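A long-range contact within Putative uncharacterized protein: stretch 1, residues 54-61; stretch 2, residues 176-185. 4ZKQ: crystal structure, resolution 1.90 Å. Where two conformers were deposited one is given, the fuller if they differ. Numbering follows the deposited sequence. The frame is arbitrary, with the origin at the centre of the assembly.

Stretch 1 54-61: KITYGPLK
Stretch 2, residues 176-185: VCSLWKANDS

The most unusual feature of this contact is a glycine whose bareness makes room for an indole: a CB on Gly-58 would lie 2.5 Å from Trp-180 CZ3, a clash. The Trp-180 side chain (chi1 m, chi2 92°) thus lies across its bridge partner, and its NE1 donates to Ser-178 OG (2.9 Å; chi1 p) on its own strand.

The two strands, extended and parallel, cross at -22°, axes 4.4 Å apart at closest approach. The register runs in step from Lys-54 with Val-176 to Pro-59 with Lys-181. In the parallel pattern, Thr-56 and Gly-58 each bond, by N and O, to the residues on both sides of their partners, and Lys-54 O and Leu-60 N extend the ladder at its ends: Cys-177 N to Lys-54 O (2.9 Å), Thr-56 N to Cys-177 O (2.9 Å), Leu-179 N to Thr-56 O (2.8 Å), Gly-58 N to Leu-179 O (3.0 Å), Lys-181 N to Gly-58 O (3.0 Å) and Leu-60 N to Lys-181 O (2.8 Å). Pro-59, lacking an NH, costs this ladder nothing.

Ile-55 (t, t), Cys-177 (m), Tyr-57 (m) and Leu-179 (t, p) share one face; apolar Ile-55 and Leu-179 suit burial there, CD1 to CB 4.0 Å. Beyond, Leu-60 (t, p) sets CB 4.0 Å from Trp-180 CB. Lys-181 to Asp-184 form a type II turn, whose third position suits Asn-183 (phi/psi 60/27), since asparagine tolerates positive phi.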

# COMPACT_ATOMS: atom_id res chain seq x y z
N LYS A 54 -9.66 2.87 1.32
CA LYS A 54 -9.43 1.59 1.94
C LYS A 54 -8.53 1.80 3.15
O LYS A 54 -7.69 2.70 3.13
CB LYS A 54 -8.80 0.63 0.93
CG LYS A 54 -8.00 -0.51 1.51
CD LYS A 54 -7.50 -1.43 0.40
CE LYS A 54 -6.33 -2.26 0.87
NZ LYS A 54 -6.01 -3.36 -0.07
N ILE A 55 -8.70 1.00 4.19
CA ILE A 55 -7.84 1.12 5.36
C ILE A 55 -7.48 -0.25 5.95
O ILE A 55 -8.32 -1.14 6.07
CB ILE A 55 -8.48 2.01 6.43
CG1 ILE A 55 -7.47 2.31 7.54
CG2 ILE A 55 -9.77 1.39 6.97
CD1 ILE A 55 -7.88 3.48 8.42
N THR A 56 -6.21 -0.39 6.29
CA THR A 56 -5.68 -1.60 6.92
C THR A 56 -5.34 -1.26 8.36
O THR A 56 -4.76 -0.21 8.62
CB THR A 56 -4.43 -2.11 6.18
OG1 THR A 56 -4.81 -2.61 4.89
CG2 THR A 56 -3.73 -3.24 6.97
N TYR A 57 -5.75 -2.12 9.28
CA TYR A 57 -5.48 -1.92 10.70
C TYR A 57 -4.33 -2.82 11.15
O TYR A 57 -4.23 -3.97 10.73
CB TYR A 57 -6.72 -2.22 11.54
CG TYR A 57 -7.96 -1.50 11.10
CD1 TYR A 57 -8.23 -0.20 11.52
CD2 TYR A 57 -8.89 -2.12 10.26
CE1 TYR A 57 -9.37 0.46 11.12
CE2 TYR A 57 -10.03 -1.46 9.85
CZ TYR A 57 -10.27 -0.17 10.29
OH TYR A 57 -11.41 0.49 9.89
N GLY A 58 -3.45 -2.29 12.00
CA GLY A 58 -2.35 -3.09 12.52
C GLY A 58 -1.74 -2.52 13.79
O GLY A 58 -2.16 -1.47 14.27
N PRO A 59 -0.75 -3.22 14.34
CA PRO A 59 -0.07 -2.82 15.58
C PRO A 59 1.14 -1.93 15.32
O PRO A 59 1.95 -2.26 14.45
CB PRO A 59 0.37 -4.17 16.17
CG PRO A 59 0.71 -4.98 14.96
CD PRO A 59 -0.26 -4.52 13.86
N LEU A 60 1.26 -0.85 16.08
CA LEU A 60 2.47 -0.03 16.04
C LEU A 60 3.50 -0.62 16.99
O LEU A 60 3.29 -0.63 18.20
CB LEU A 60 2.15 1.41 16.44
CG LEU A 60 3.33 2.39 16.44
CD1 LEU A 60 4.03 2.44 15.08
CD2 LEU A 60 2.83 3.76 16.82
N LYS A 61 4.60 -1.12 16.44
CA LYS A 61 5.65 -1.76 17.23
C LYS A 61 7.01 -1.10 17.03
O LYS A 61 7.36 -0.69 15.92
CB LYS A 61 5.77 -3.23 16.87
CG LYS A 61 4.55 -4.06 17.22
CD LYS A 61 4.77 -5.51 16.86
CE LYS A 61 3.62 -6.36 17.38
NZ LYS A 61 3.82 -7.80 17.09
N VAL A 176 -5.03 4.67 -0.27
CA VAL A 176 -4.82 3.40 0.41
C VAL A 176 -4.14 3.67 1.74
O VAL A 176 -2.98 4.05 1.80
CB VAL A 176 -3.98 2.45 -0.45
CG1 VAL A 176 -3.75 1.15 0.28
CG2 VAL A 176 -4.69 2.20 -1.76
N CYS A 177 -4.89 3.45 2.82
CA CYS A 177 -4.45 3.90 4.12
C CYS A 177 -4.15 2.77 5.08
O CYS A 177 -4.62 1.65 4.92
CB CYS A 177 -5.51 4.82 4.72
SG CYS A 177 -5.80 6.25 3.65
N SER A 178 -3.34 3.08 6.09
CA SER A 178 -3.06 2.11 7.13
C SER A 178 -2.99 2.83 8.46
O SER A 178 -2.45 3.93 8.56
CB SER A 178 -1.76 1.36 6.85
OG SER A 178 -0.67 2.25 6.74
N LEU A 179 -3.57 2.20 9.48
CA LEU A 179 -3.62 2.78 10.82
C LEU A 179 -2.96 1.83 11.80
O LEU A 179 -3.46 0.74 12.04
CB LEU A 179 -5.06 3.09 11.22
CG LEU A 179 -5.24 3.87 12.53
CD1 LEU A 179 -4.52 5.21 12.44
CD2 LEU A 179 -6.72 4.08 12.79
N TRP A 180 -1.82 2.27 12.33
CA TRP A 180 -0.98 1.47 13.21
C TRP A 180 -1.13 2.01 14.62
O TRP A 180 -0.67 3.11 14.90
CB TRP A 180 0.48 1.50 12.77
CG TRP A 180 0.62 1.19 11.34
CD1 TRP A 180 0.63 2.07 10.30
CD2 TRP A 180 0.73 -0.11 10.76
NE1 TRP A 180 0.74 1.40 9.11
CE2 TRP A 180 0.81 0.05 9.36
CE3 TRP A 180 0.78 -1.41 11.29
CZ2 TRP A 180 0.93 -1.01 8.49
CZ3 TRP A 180 0.90 -2.47 10.42
CH2 TRP A 180 0.97 -2.27 9.03
N LYS A 181 -1.80 1.25 15.48
CA LYS A 181 -2.06 1.69 16.85
C LYS A 181 -1.21 0.92 17.85
O LYS A 181 -1.00 -0.29 17.72
CB LYS A 181 -3.53 1.51 17.21
CG LYS A 181 -4.49 2.31 16.36
CD LYS A 181 -5.89 2.29 16.96
CE LYS A 181 -6.94 2.58 15.92
NZ LYS A 181 -7.38 1.35 15.19
N ALA A 182 -0.72 1.63 18.86
CA ALA A 182 -0.02 0.98 19.95
C ALA A 182 -1.03 0.10 20.67
O ALA A 182 -2.16 0.52 20.93
CB ALA A 182 0.59 2.00 20.89
N ASN A 183 -0.64 -1.13 20.97
CA ASN A 183 -1.52 -2.09 21.63
C ASN A 183 -2.79 -2.41 20.84
O ASN A 183 -3.82 -2.78 21.41
CB ASN A 183 -1.91 -1.59 23.03
CG ASN A 183 -0.72 -1.52 23.97
OD1 ASN A 183 0.14 -2.40 23.95
ND2 ASN A 183 -0.67 -0.48 24.79
N ASP A 184 -2.72 -2.29 19.52
CA ASP A 184 -3.78 -2.81 18.66
C ASP A 184 -3.94 -4.30 18.94
O ASP A 184 -2.97 -4.99 19.25
CB ASP A 184 -3.46 -2.58 17.18
CG ASP A 184 -4.67 -2.71 16.30
OD1 ASP A 184 -4.97 -3.83 15.86
OD2 ASP A 184 -5.33 -1.68 16.07
N SER A 185 -5.16 -4.81 18.81
CA SER A 185 -5.40 -6.23 19.08
C SER A 185 -4.74 -7.12 18.04
O SER A 185 -4.45 -8.29 18.31
CB SER A 185 -6.90 -6.52 19.12
OG SER A 185 -7.47 -6.36 17.83
O HOH W 1 -4.70 -0.55 3.19
O HOH W 2 1.68 -2.52 19.54